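Local structure of enoyl-CoA hydratase (Thermus thermophilus, 1WZ8) at residues G54-L59 with G209-L214; G65-G70 with L120-A125; E77-S82 with L87-E92; W156-G161 with N222-S227. The protein probably catalyses the reversible hydration of the double bond in 2-enoyl-CoA thioesters and is a hexameric member of the crotonase family. One frame throughout, in Å; residues are numbered along the deposited sequence.

Interaction 1 of 4, residues G54-L59 with G209-L214; sequences GVRAVL and GPKEAL
Arg56 and Lys211 cross at about a right angle where the approach to strand 57-62 of the crotonase core sheet meets the first turn of helix 211-226. The arginine chain kinks at chi3 (75°) and brings the guanidinium to the residues just ahead of the helix. There NH2 donates to Gly209 O at 2.9 Å, a rather bent bond (N-H...O 133°) whose acceptor lies 23° out of the guanidinium plane. NE is taken by Ala207 O, and NH1 reaches Pro264 O of a second subunit, so one cation ties together the strand entry, the helix start and a neighbouring chain. Cutting the side chain back to alanine is likely to leave Gly209 O, Ala207 O and the chain-terminal oxygen of the neighbour without this donor. Lys211, extended beyond CG, passes across Arg56 without bonding to it: its CD rests 3.8 Å from Arg56 NH1, and its CE comes 3.9 Å from Val55 O. The two like charges stay apart, Arg56 NH1 to Lys211 NZ being 4.9 Å, and a water that accepts from NH1 at 2.8 Å takes a weak bond from NZ as well. In the first turn, Lys211 N gives its hydrogen to another water at 3.1 Å, and that water, in the guanidinium plane, also accepts from Arg56 NH2 at 3.2 Å.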
loop_
_atom_site.group_PDB
_atom_site.type_symbol
_atom_site.label_atom_id
_atom_site.label_comp_id
_atom_site.label_asym_id
_atom_site.label_seq_id
_atom_site.Cartn_x
_atom_site.Cartn_y
_atom_site.Cartn_z
ATOM N N GLY A 54 -2.231 -26.210 -24.189
ATOM C CA GLY A 54 -3.364 -25.922 -25.047
ATOM C C GLY A 54 -4.511 -25.164 -24.411
ATOM O O GLY A 54 -5.460 -24.799 -25.100
ATOM N N VAL A 55 -4.450 -24.929 -23.105
ATOM C CA VAL A 55 -5.526 -24.192 -22.449
ATOM C C VAL A 55 -5.382 -22.704 -22.758
ATOM O O VAL A 55 -4.352 -22.098 -22.456
ATOM C CB VAL A 55 -5.499 -24.382 -20.913
ATOM C CG1 VAL A 55 -6.583 -23.525 -20.262
ATOM C CG2 VAL A 55 -5.717 -25.844 -20.564
ATOM N N ARG A 56 -6.409 -22.120 -23.371
ATOM C CA ARG A 56 -6.387 -20.697 -23.694
ATOM C C ARG A 56 -7.426 -19.967 -22.842
ATOM O O ARG A 56 -7.361 -18.753 -22.668
ATOM C CB ARG A 56 -6.644 -20.479 -25.193
ATOM C CG ARG A 56 -5.542 -21.075 -26.084
ATOM C CD ARG A 56 -5.833 -20.918 -27.579
ATOM N NE ARG A 56 -5.614 -19.559 -28.074
ATOM C CZ ARG A 56 -4.431 -19.054 -28.414
ATOM N NH1 ARG A 56 -3.326 -19.786 -28.321
ATOM N NH2 ARG A 56 -4.352 -17.807 -28.861
ATOM N N ALA A 57 -8.376 -20.727 -22.307
ATOM C CA ALA A 57 -9.415 -20.178 -21.440
ATOM C C ALA A 57 -10.073 -21.312 -20.669
ATOM O O ALA A 57 -10.211 -22.423 -21.185
ATOM C CB ALA A 57 -10.464 -19.429 -22.263
ATOM N N VAL A 58 -10.460 -21.034 -19.429
ATOM C CA VAL A 58 -11.123 -22.025 -18.592
ATOM C C VAL A 58 -12.575 -21.613 -18.369
ATOM O O VAL A 58 -12.871 -20.444 -18.111
ATOM C CB VAL A 58 -10.413 -22.165 -17.229
ATOM C CG1 VAL A 58 -11.246 -23.025 -16.281
ATOM C CG2 VAL A 58 -9.037 -22.793 -17.433
ATOM N N LEU A 59 -13.477 -22.579 -18.490
ATOM C CA LEU A 59 -14.898 -22.331 -18.300
ATOM C C LEU A 59 -15.373 -23.174 -17.126
ATOM O O LEU A 59 -15.219 -24.393 -17.132
ATOM C CB LEU A 59 -15.680 -22.706 -19.565
ATOM C CG LEU A 59 -17.208 -22.605 -19.493
ATOM C CD1 LEU A 59 -17.617 -21.188 -19.103
ATOM C CD2 LEU A 59 -17.810 -22.989 -20.846
ATOM N N GLY A 209 -8.339 -14.919 -28.546
ATOM C CA GLY A 209 -7.533 -13.732 -28.336
ATOM C C GLY A 209 -6.054 -14.055 -28.233
ATOM O O GLY A 209 -5.662 -15.223 -28.315
ATOM N N PRO A 210 -5.200 -13.035 -28.056
ATOM C CA PRO A 210 -3.746 -13.202 -27.940
ATOM C C PRO A 210 -3.360 -13.759 -26.569
ATOM O O PRO A 210 -3.470 -13.072 -25.551
ATOM C CB PRO A 210 -3.224 -11.790 -28.176
ATOM C CG PRO A 210 -4.281 -10.948 -27.559
ATOM C CD PRO A 210 -5.573 -11.609 -28.007
ATOM N N LYS A 211 -2.900 -15.006 -26.565
ATOM C CA LYS A 211 -2.527 -15.727 -25.351
ATOM C C LYS A 211 -1.612 -14.985 -24.380
ATOM O O LYS A 211 -1.942 -14.833 -23.200
ATOM C CB LYS A 211 -1.893 -17.065 -25.740
ATOM C CG LYS A 211 -1.617 -18.004 -24.589
ATOM C CD LYS A 211 -1.250 -19.381 -25.126
ATOM C CE LYS A 211 -1.157 -20.415 -24.015
ATOM N NZ LYS A 211 -0.997 -21.795 -24.566
ATOM N N GLU A 212 -0.458 -14.538 -24.865
ATOM C CA GLU A 212 0.476 -13.827 -24.003
ATOM C C GLU A 212 -0.077 -12.490 -23.518
ATOM O O GLU A 212 0.040 -12.152 -22.338
ATOM C CB GLU A 212 1.804 -13.585 -24.725
ATOM C CG GLU A 212 2.799 -12.786 -23.890
ATOM C CD GLU A 212 4.139 -12.610 -24.574
ATOM O OE1 GLU A 212 4.782 -13.630 -24.893
ATOM O OE2 GLU A 212 4.555 -11.452 -24.788
ATOM N N ALA A 213 -0.668 -11.725 -24.430
ATOM C CA ALA A 213 -1.222 -10.427 -24.073
ATOM C C ALA A 213 -2.328 -10.570 -23.029
ATOM O O ALA A 213 -2.428 -9.759 -22.117
ATOM C CB ALA A 213 -1.750 -9.722 -25.317
ATOM N N LEU A 214 -3.158 -11.600 -23.161
ATOM C CA LEU A 214 -4.234 -11.821 -22.198
ATOM C C LEU A 214 -3.659 -12.179 -20.827
ATOM O O LEU A 214 -4.119 -11.678 -19.800
ATOM C CB LEU A 214 -5.167 -12.940 -22.684
ATOM C CG LEU A 214 -6.151 -12.542 -23.791
ATOM C CD1 LEU A 214 -6.770 -13.784 -24.418
ATOM C CD2 LEU A 214 -7.230 -11.632 -23.212
HETATM O O HOH W 1 -0.016 -24.715 -23.773
HETATM O O HOH W 2 -1.930 -22.931 -21.423
HETATM O O HOH W 3 -1.693 -16.037 -29.273
HETATM O O HOH W 4 -2.588 -22.415 -27.510
#

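Interaction 2 of 4, residues G65-G70 with L120-A125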
loop_
_atom_site.group_PDB
_atom_site.type_symbol
_atom_site.label_atom_id
_atom_site.label_comp_id
_atom_site.label_asym_id
_atom_site.label_seq_id
_atom_site.Cartn_x
_atom_site.Cartn_y
_atom_site.Cartn_z
ATOM N N GLY A 65 -27.208 -27.887 -14.036
ATOM C CA GLY A 65 -27.737 -26.557 -14.292
ATOM C C GLY A 65 -27.743 -25.619 -13.100
ATOM O O GLY A 65 -28.594 -24.732 -13.001
ATOM N N VAL A 66 -26.800 -25.809 -12.184
ATOM C CA VAL A 66 -26.704 -24.956 -11.007
ATOM C C VAL A 66 -25.231 -24.827 -10.658
ATOM O O VAL A 66 -24.481 -25.794 -10.788
ATOM C CB VAL A 66 -27.472 -25.559 -9.803
ATOM C CG1 VAL A 66 -26.864 -26.894 -9.407
ATOM C CG2 VAL A 66 -27.447 -24.592 -8.632
ATOM N N PHE A 67 -24.811 -23.640 -10.235
ATOM C CA PHE A 67 -23.408 -23.443 -9.894
ATOM C C PHE A 67 -23.122 -24.078 -8.537
ATOM O O PHE A 67 -22.789 -25.261 -8.475
ATOM C CB PHE A 67 -23.052 -21.954 -9.890
ATOM C CG PHE A 67 -21.584 -21.684 -10.083
ATOM C CD1 PHE A 67 -20.814 -21.156 -9.049
ATOM C CD2 PHE A 67 -20.971 -21.959 -11.300
ATOM C CE1 PHE A 67 -19.454 -20.905 -9.224
ATOM C CE2 PHE A 67 -19.607 -21.710 -11.489
ATOM C CZ PHE A 67 -18.851 -21.183 -10.444
ATOM N N SER A 68 -23.253 -23.324 -7.449
ATOM C CA SER A 68 -22.994 -23.905 -6.133
ATOM C C SER A 68 -23.549 -23.123 -4.951
ATOM O O SER A 68 -23.437 -21.899 -4.888
ATOM C CB SER A 68 -21.489 -24.104 -5.925
ATOM O OG SER A 68 -21.228 -24.626 -4.625
ATOM N N ALA A 69 -24.138 -23.850 -4.005
ATOM C CA ALA A 69 -24.700 -23.249 -2.801
ATOM C C ALA A 69 -23.606 -23.047 -1.750
ATOM O O ALA A 69 -23.871 -22.551 -0.652
ATOM C CB ALA A 69 -25.815 -24.141 -2.241
ATOM N N GLY A 70 -22.380 -23.437 -2.088
ATOM C CA GLY A 70 -21.270 -23.281 -1.162
ATOM C C GLY A 70 -20.906 -24.537 -0.385
ATOM O O GLY A 70 -21.289 -25.644 -0.764
ATOM N N LEU A 120 -20.082 -18.461 -4.480
ATOM C CA LEU A 120 -19.949 -17.094 -4.961
ATOM C C LEU A 120 -18.466 -16.727 -5.016
ATOM O O LEU A 120 -18.038 -15.977 -5.893
ATOM C CB LEU A 120 -20.700 -16.128 -4.044
ATOM C CG LEU A 120 -20.758 -14.657 -4.480
ATOM C CD1 LEU A 120 -21.438 -14.532 -5.849
ATOM C CD2 LEU A 120 -21.524 -13.859 -3.436
ATOM N N ALA A 121 -17.682 -17.261 -4.080
ATOM C CA ALA A 121 -16.248 -16.981 -4.052
ATOM C C ALA A 121 -15.592 -17.410 -5.362
ATOM O O ALA A 121 -14.802 -16.666 -5.956
ATOM C CB ALA A 121 -15.590 -17.705 -2.873
ATOM N N LEU A 122 -15.933 -18.611 -5.812
ATOM C CA LEU A 122 -15.377 -19.147 -7.045
ATOM C C LEU A 122 -15.880 -18.351 -8.240
ATOM O O LEU A 122 -15.110 -18.026 -9.141
ATOM C CB LEU A 122 -15.757 -20.624 -7.195
ATOM C CG LEU A 122 -15.218 -21.373 -8.415
ATOM C CD1 LEU A 122 -13.699 -21.271 -8.453
ATOM C CD2 LEU A 122 -15.662 -22.830 -8.351
ATOM N N ALA A 123 -17.170 -18.027 -8.232
ATOM C CA ALA A 123 -17.785 -17.263 -9.316
ATOM C C ALA A 123 -17.142 -15.896 -9.493
ATOM O O ALA A 123 -16.882 -15.458 -10.622
ATOM C CB ALA A 123 -19.272 -17.089 -9.053
ATOM N N LEU A 124 -16.904 -15.208 -8.382
ATOM C CA LEU A 124 -16.305 -13.880 -8.442
ATOM C C LEU A 124 -14.787 -13.879 -8.617
ATOM O O LEU A 124 -14.213 -12.863 -9.003
ATOM C CB LEU A 124 -16.694 -13.070 -7.203
ATOM C CG LEU A 124 -18.199 -12.835 -7.022
ATOM C CD1 LEU A 124 -18.430 -11.854 -5.874
ATOM C CD2 LEU A 124 -18.804 -12.298 -8.322
ATOM N N ALA A 125 -14.133 -15.005 -8.340
ATOM C CA ALA A 125 -12.686 -15.076 -8.517
ATOM C C ALA A 125 -12.391 -15.201 -10.009
ATOM O O ALA A 125 -11.305 -14.842 -10.483
ATOM C CB ALA A 125 -12.113 -16.278 -7.766
#
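Phe67 presses its CE1 corner on Ala123, standing 3.8 Å from Ala123 CB, with the backbone Ala123 N equally near. The next ring atom, CZ, sits 4.2 Å from Leu122 CD2, and the two side chains cross at about a right angle. With CG turned anti to the backbone N (chi1 -157°), the ring extends from its loop to helix 118-125. This is the heart of the crotonase fold: in relatives, the loop that follows the strand equivalent to 57-62 and the start of the helix equivalent to 118-125 supply the two backbone N-H groups of the oxyanion hole, and the contact probably sets the two against each other. The Phe67 and Phe26 rings meet edge-to-face. With only a methyl group here, as in alanine, a gap would probably open beside Ala123 CB and Leu122 CD2, and Phe26 would lose its ring partner. Further out, Phe67 pairs through its backbone with Glu112, and its O accepts from Asn32 ND2, while Ser68 has backbone bonds to Val114 and Val116. Ser68 then folds the chain in an ST turn, its OG accepting from Gly70 N at 3.0 Å in a fairly straight bond (160°), and the same OG is bonded to Asn32 O.

Interaction 3 of 4, residues E77-S82 with L87-E92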
loop_
_atom_site.group_PDB
_atom_site.type_symbol
_atom_site.label_atom_id
_atom_site.label_comp_id
_atom_site.label_asym_id
_atom_site.label_seq_id
_atom_site.Cartn_x
_atom_site.Cartn_y
_atom_site.Cartn_z
ATOM N N GLU A 77 -19.131 -28.979 9.486
ATOM C CA GLU A 77 -19.034 -29.766 10.710
ATOM C C GLU A 77 -17.621 -30.300 10.908
ATOM O O GLU A 77 -17.130 -30.360 12.036
ATOM C CB GLU A 77 -20.032 -30.925 10.685
ATOM C CG GLU A 77 -21.488 -30.496 10.808
ATOM C CD GLU A 77 -21.822 -29.901 12.168
ATOM O OE1 GLU A 77 -20.907 -29.751 13.007
ATOM O OE2 GLU A 77 -23.009 -29.580 12.397
ATOM N N GLU A 78 -16.972 -30.689 9.814
ATOM C CA GLU A 78 -15.611 -31.203 9.885
ATOM C C GLU A 78 -14.671 -30.128 10.425
ATOM O O GLU A 78 -13.822 -30.393 11.280
ATOM C CB GLU A 78 -15.122 -31.641 8.503
ATOM C CG GLU A 78 -13.649 -32.017 8.498
ATOM C CD GLU A 78 -13.102 -32.279 7.112
ATOM O OE1 GLU A 78 -13.369 -31.474 6.196
ATOM O OE2 GLU A 78 -12.384 -33.284 6.943
ATOM N N MET A 79 -14.825 -28.917 9.900
ATOM C CA MET A 79 -14.013 -27.777 10.316
ATOM C C MET A 79 -14.211 -27.512 11.807
ATOM O O MET A 79 -13.255 -27.303 12.549
ATOM C CB MET A 79 -14.428 -26.531 9.530
ATOM C CG MET A 79 -14.247 -26.634 8.029
ATOM S SD MET A 79 -15.032 -25.253 7.159
ATOM C CE MET A 79 -14.041 -23.883 7.720
ATOM N N ARG A 80 -15.470 -27.520 12.230
ATOM C CA ARG A 80 -15.839 -27.262 13.619
ATOM C C ARG A 80 -15.339 -28.294 14.626
ATOM O O ARG A 80 -15.146 -27.978 15.798
ATOM C CB ARG A 80 -17.364 -27.176 13.738
ATOM C CG ARG A 80 -17.919 -25.771 13.904
ATOM C CD ARG A 80 -19.444 -25.802 13.963
ATOM N NE ARG A 80 -19.934 -26.818 14.895
ATOM C CZ ARG A 80 -19.795 -26.755 16.215
ATOM N NH1 ARG A 80 -19.184 -25.716 16.768
ATOM N NH2 ARG A 80 -20.254 -27.737 16.983
ATOM N N ALA A 81 -15.130 -29.523 14.169
ATOM C CA ALA A 81 -14.715 -30.598 15.060
ATOM C C ALA A 81 -13.220 -30.887 15.175
ATOM O O ALA A 81 -12.811 -31.682 16.026
ATOM C CB ALA A 81 -15.453 -31.879 14.670
ATOM N N SER A 82 -12.401 -30.251 14.347
ATOM C CA SER A 82 -10.967 -30.502 14.385
ATOM C C SER A 82 -10.111 -29.295 14.012
ATOM O O SER A 82 -10.371 -28.631 13.011
ATOM C CB SER A 82 -10.635 -31.670 13.453
ATOM O OG SER A 82 -9.251 -31.733 13.165
ATOM N N LEU A 87 -7.687 -25.695 9.850
ATOM C CA LEU A 87 -6.569 -25.054 9.166
ATOM C C LEU A 87 -6.309 -25.586 7.762
ATOM O O LEU A 87 -5.795 -24.861 6.912
ATOM C CB LEU A 87 -5.300 -25.140 10.018
ATOM C CG LEU A 87 -5.159 -24.029 11.074
ATOM C CD1 LEU A 87 -5.009 -22.690 10.367
ATOM C CD2 LEU A 87 -6.370 -24.006 12.009
ATOM N N ARG A 88 -6.654 -26.847 7.513
ATOM C CA ARG A 88 -6.434 -27.337 6.177
ATOM C C ARG A 88 -7.411 -26.661 5.242
ATOM O O ARG A 88 -7.075 -26.252 4.139
ATOM C CB ARG A 88 -6.670 -28.848 6.179
ATOM C CG ARG A 88 -6.756 -29.426 4.767
ATOM C CD ARG A 88 -7.558 -30.732 4.728
ATOM N NE ARG A 88 -8.971 -30.460 4.447
ATOM C CZ ARG A 88 -9.884 -31.091 5.208
ATOM N NH1 ARG A 88 -9.496 -31.911 6.169
ATOM N NH2 ARG A 88 -11.185 -30.887 4.983
ATOM N N VAL A 89 -8.647 -26.473 5.694
ATOM C CA VAL A 89 -9.652 -25.768 4.905
ATOM C C VAL A 89 -9.301 -24.283 4.787
ATOM O O VAL A 89 -9.643 -23.640 3.794
ATOM C CB VAL A 89 -11.060 -25.940 5.526
ATOM C CG1 VAL A 89 -12.090 -25.119 4.753
ATOM C CG2 VAL A 89 -11.450 -27.406 5.492
ATOM N N PHE A 90 -8.607 -23.745 5.790
ATOM C CA PHE A 90 -8.201 -22.341 5.749
ATOM C C PHE A 90 -7.402 -22.093 4.475
ATOM O O PHE A 90 -7.708 -21.186 3.698
ATOM C CB PHE A 90 -7.334 -21.994 6.962
ATOM C CG PHE A 90 -6.777 -20.596 6.925
ATOM C CD1 PHE A 90 -7.547 -19.511 7.331
ATOM C CD2 PHE A 90 -5.488 -20.367 6.460
ATOM C CE1 PHE A 90 -7.038 -18.211 7.273
ATOM C CE2 PHE A 90 -4.969 -19.078 6.396
ATOM C CZ PHE A 90 -5.749 -17.996 6.804
ATOM N N TRP A 91 -6.374 -22.905 4.257
ATOM C CA TRP A 91 -5.550 -22.750 3.069
ATOM C C TRP A 91 -6.292 -23.100 1.781
ATOM O O TRP A 91 -5.997 -22.543 0.724
ATOM C CB TRP A 91 -4.267 -23.564 3.223
ATOM C CG TRP A 91 -3.426 -23.018 4.336
ATOM C CD1 TRP A 91 -3.205 -23.587 5.562
ATOM C CD2 TRP A 91 -2.759 -21.751 4.357
ATOM N NE1 TRP A 91 -2.444 -22.749 6.342
ATOM C CE2 TRP A 91 -2.156 -21.614 5.627
ATOM C CE3 TRP A 91 -2.614 -20.713 3.424
ATOM C CZ2 TRP A 91 -1.415 -20.485 5.988
ATOM C CZ3 TRP A 91 -1.878 -19.587 3.784
ATOM C CH2 TRP A 91 -1.288 -19.485 5.058
ATOM N N GLU A 92 -7.263 -24.005 1.866
ATOM C CA GLU A 92 -8.058 -24.366 0.692
ATOM C C GLU A 92 -8.920 -23.175 0.272
ATOM O O GLU A 92 -9.026 -22.851 -0.917
ATOM C CB GLU A 92 -8.972 -25.552 1.008
ATOM C CG GLU A 92 -8.263 -26.891 1.051
ATOM C CD GLU A 92 -9.184 -28.011 1.493
ATOM O OE1 GLU A 92 -10.416 -27.847 1.377
ATOM O OE2 GLU A 92 -8.675 -29.059 1.942
#
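Arg88 NH2 donates to Glu78 OE1 at 2.6 Å, a short bond that links two consecutive helices of the crotonase fold, 73-81 and 83-102, across the short turn at Ser82. The oxygen lies almost in the guanidinium plane, yet the donor comes from above the carboxylate, 44° out of its plane. The two flat groups are turned 56° apart, and the second arm is weak: Arg88 NH1 to Glu78 OE2 is 3.3 Å. On its other edge Arg88 turns NE to Glu92 OE2, one turn further along its own helix, at 2.9 Å. That completes a three-residue salt-bridge network, and Arg40 adds a second cation to Glu92 OE2, while His39 bonds to the other carboxylate oxygen. Held between two carboxylates, the guanidinium probably has little freedom to rotate. Apolar packing joins the same two helices at Met79 and Val89. The thioether bends at chi3 (66°), so that Met79 SD and CE both lie 3.8 Å from Val89 CG1, and Phe240 of helix 229-241 touches both side chains. The other branch, Val89 CG2, meets the methionine chain higher up, 3.9 Å from Met79 CG.

Interaction 4 of 4, residues W156-G161 with N222-S227; sequences WPLLVG and NHWYRS
Leu158 and Tyr225 both set CG anti to their own carbonyl carbon (chi1 -75° and -73°), and this brings leucine and ring together between the short helix 157-160 and the C-terminal part of helix 211-226, joining a short helix of the crotonase core to the C-terminal helices. Leu158 reaches in with one methyl: CD1 lies 4.0 Å from Trp224 CB and 4.1 Å from Tyr225 CD1, at the root of both aromatic side chains. Further along the phenol, Leu158 CB is 4.2 Å from Tyr225 CE1. The Tyr225 and Leu159 side chains cross at about a right angle, with Tyr225 OH 3.6 Å from Leu159 CD2. No hydrogen bond crosses between the two helices, and the touching residues are buried. Trp224 turns its indole to a second subunit, where NE1 donates to Val153 O and the ring stacks on Phe228, while Leu158 itself packs on Trp224 of a fifth subunit. The contact therefore sits where several chains of the hexamer converge. It also covers Trp224 O, a buried carbonyl with no polar partner in the model, 4.1 Å from Leu158 CD1. The helix is kinked at 224-225, where the backbone nitrogens skip the usual bond to the preceding turn. Ser227 closes back on His223 O, which accepts from both Ser227 N and Ser227 OG, the latter at 2.9 Å.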
loop_
_atom_site.group_PDB
_atom_site.type_symbol
_atom_site.label_atom_id
_atom_site.label_comp_id
_atom_site.label_asym_id
_atom_site.label_seq_id
_atom_site.Cartn_x
_atom_site.Cartn_y
_atom_site.Cartn_z
ATOM N N TRP A 156 -15.284 -7.815 -3.233
ATOM C CA TRP A 156 -16.375 -6.834 -3.286
ATOM C C TRP A 156 -16.085 -5.331 -3.356
ATOM O O TRP A 156 -16.688 -4.628 -4.169
ATOM C CB TRP A 156 -17.374 -7.088 -2.148
ATOM C CG TRP A 156 -18.245 -8.291 -2.377
ATOM C CD1 TRP A 156 -17.831 -9.581 -2.562
ATOM C CD2 TRP A 156 -19.678 -8.319 -2.420
ATOM N NE1 TRP A 156 -18.919 -10.409 -2.717
ATOM C CE2 TRP A 156 -20.063 -9.661 -2.633
ATOM C CE3 TRP A 156 -20.672 -7.341 -2.300
ATOM C CZ2 TRP A 156 -21.406 -10.050 -2.729
ATOM C CZ3 TRP A 156 -22.009 -7.729 -2.396
ATOM C CH2 TRP A 156 -22.358 -9.074 -2.609
ATOM N N PRO A 157 -15.175 -4.811 -2.520
ATOM C CA PRO A 157 -14.929 -3.367 -2.611
ATOM C C PRO A 157 -14.568 -2.865 -4.005
ATOM O O PRO A 157 -15.046 -1.807 -4.429
ATOM C CB PRO A 157 -13.803 -3.145 -1.604
ATOM C CG PRO A 157 -14.095 -4.189 -0.557
ATOM C CD PRO A 157 -14.406 -5.405 -1.411
ATOM N N LEU A 158 -13.718 -3.610 -4.707
ATOM C CA LEU A 158 -13.294 -3.213 -6.047
ATOM C C LEU A 158 -14.279 -3.614 -7.135
ATOM O O LEU A 158 -14.039 -3.371 -8.316
ATOM C CB LEU A 158 -11.914 -3.786 -6.375
ATOM C CG LEU A 158 -10.710 -3.116 -5.710
ATOM C CD1 LEU A 158 -9.427 -3.791 -6.183
ATOM C CD2 LEU A 158 -10.689 -1.629 -6.054
ATOM N N LEU A 159 -15.388 -4.229 -6.737
ATOM C CA LEU A 159 -16.403 -4.631 -7.701
ATOM C C LEU A 159 -17.618 -3.713 -7.638
ATOM O O LEU A 159 -18.050 -3.173 -8.661
ATOM C CB LEU A 159 -16.853 -6.079 -7.450
ATOM C CG LEU A 159 -15.880 -7.205 -7.819
ATOM C CD1 LEU A 159 -16.494 -8.540 -7.440
ATOM C CD2 LEU A 159 -15.580 -7.178 -9.314
ATOM N N VAL A 160 -18.157 -3.523 -6.438
ATOM C CA VAL A 160 -19.347 -2.697 -6.262
ATOM C C VAL A 160 -19.211 -1.484 -5.350
ATOM O O VAL A 160 -20.168 -0.730 -5.180
ATOM C CB VAL A 160 -20.532 -3.544 -5.738
ATOM C CG1 VAL A 160 -20.850 -4.655 -6.724
ATOM C CG2 VAL A 160 -20.201 -4.119 -4.367
ATOM N N GLY A 161 -18.037 -1.282 -4.764
ATOM C CA GLY A 161 -17.878 -0.144 -3.880
ATOM C C GLY A 161 -18.248 -0.542 -2.465
ATOM O O GLY A 161 -18.972 -1.518 -2.259
ATOM N N ASN A 222 -4.785 -8.082 -11.887
ATOM C CA ASN A 222 -4.942 -8.792 -10.624
ATOM C C ASN A 222 -4.050 -8.302 -9.490
ATOM O O ASN A 222 -4.280 -8.639 -8.332
ATOM C CB ASN A 222 -4.800 -10.303 -10.836
ATOM C CG ASN A 222 -6.076 -10.925 -11.371
ATOM O OD1 ASN A 222 -7.124 -10.279 -11.394
ATOM N ND2 ASN A 222 -6.002 -12.182 -11.789
ATOM N N HIS A 223 -3.039 -7.498 -9.810
ATOM C CA HIS A 223 -2.190 -6.952 -8.762
ATOM C C HIS A 223 -3.029 -6.005 -7.899
ATOM O O HIS A 223 -2.638 -5.666 -6.779
ATOM C CB HIS A 223 -0.990 -6.197 -9.348
ATOM C CG HIS A 223 0.218 -7.057 -9.560
ATOM N ND1 HIS A 223 0.735 -7.870 -8.573
ATOM C CD2 HIS A 223 1.027 -7.208 -10.635
ATOM C CE1 HIS A 223 1.812 -8.483 -9.031
ATOM N NE2 HIS A 223 2.012 -8.099 -10.279
ATOM N N TRP A 224 -4.171 -5.557 -8.420
ATOM C CA TRP A 224 -5.029 -4.691 -7.623
ATOM C C TRP A 224 -5.565 -5.513 -6.460
ATOM O O TRP A 224 -5.643 -5.034 -5.333
ATOM C CB TRP A 224 -6.194 -4.134 -8.442
ATOM C CG TRP A 224 -5.825 -2.939 -9.262
ATOM C CD1 TRP A 224 -5.175 -2.935 -10.464
ATOM C CD2 TRP A 224 -6.052 -1.566 -8.924
ATOM N NE1 TRP A 224 -4.985 -1.647 -10.895
ATOM C CE2 TRP A 224 -5.512 -0.784 -9.970
ATOM C CE3 TRP A 224 -6.660 -0.919 -7.840
ATOM C CZ2 TRP A 224 -5.560 0.613 -9.964
ATOM C CZ3 TRP A 224 -6.709 0.478 -7.833
ATOM C CH2 TRP A 224 -6.161 1.226 -8.891
ATOM N N TYR A 225 -5.933 -6.758 -6.737
ATOM C CA TYR A 225 -6.434 -7.632 -5.687
ATOM C C TYR A 225 -5.286 -8.082 -4.780
ATOM O O TYR A 225 -5.425 -8.101 -3.562
ATOM C CB TYR A 225 -7.103 -8.873 -6.280
ATOM C CG TYR A 225 -8.449 -8.635 -6.926
ATOM C CD1 TYR A 225 -9.443 -7.910 -6.269
ATOM C CD2 TYR A 225 -8.754 -9.197 -8.171
ATOM C CE1 TYR A 225 -10.709 -7.754 -6.829
ATOM C CE2 TYR A 225 -10.015 -9.047 -8.737
ATOM C CZ TYR A 225 -10.987 -8.329 -8.061
ATOM O OH TYR A 225 -12.244 -8.212 -8.599
ATOM N N ARG A 226 -4.157 -8.436 -5.380
ATOM C CA ARG A 226 -3.014 -8.909 -4.616
ATOM C C ARG A 226 -2.543 -7.904 -3.571
ATOM O O ARG A 226 -2.069 -8.295 -2.507
ATOM C CB ARG A 226 -1.856 -9.278 -5.547
ATOM C CG ARG A 226 -2.187 -10.397 -6.531
ATOM C CD ARG A 226 -0.931 -10.929 -7.222
ATOM N NE ARG A 226 -1.253 -11.901 -8.264
ATOM C CZ ARG A 226 -1.344 -11.609 -9.557
ATOM N NH1 ARG A 226 -1.128 -10.368 -9.976
ATOM N NH2 ARG A 226 -1.665 -12.554 -10.433
ATOM N N SER A 227 -2.681 -6.614 -3.866
ATOM C CA SER A 227 -2.265 -5.580 -2.925
ATOM C C SER A 227 -3.095 -5.601 -1.639
ATOM O O SER A 227 -2.702 -5.020 -0.631
ATOM C CB SER A 227 -2.372 -4.196 -3.581
ATOM O OG SER A 227 -1.435 -4.051 -4.632
#

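Overall arrangement
Interaction 2 lies deepest, its centre about 4 Å from the centre of the chain, next to the elements that shape the oxyanion hole in relatives. Interaction 4 touches it directly: Leu124 CD1 packs 3.5 Å from Trp156 NE1. Interactions 1 and 4 use opposite ends of helix 211-226, with centres about 22 Å apart, and both meet the second subunit. Interaction 3 stands on the other side of the chain's centre from interaction 1, about 34 Å between centres. In sequence it is nested within interaction 2, itself within interaction 1. Bound 2-methyl-2,4-pentanediol, probably from the crystallisation liquor, lies about 4 Å from the side chain of Val89 in interaction 3, and also about 4 Å from that of Leu158 in interaction 4.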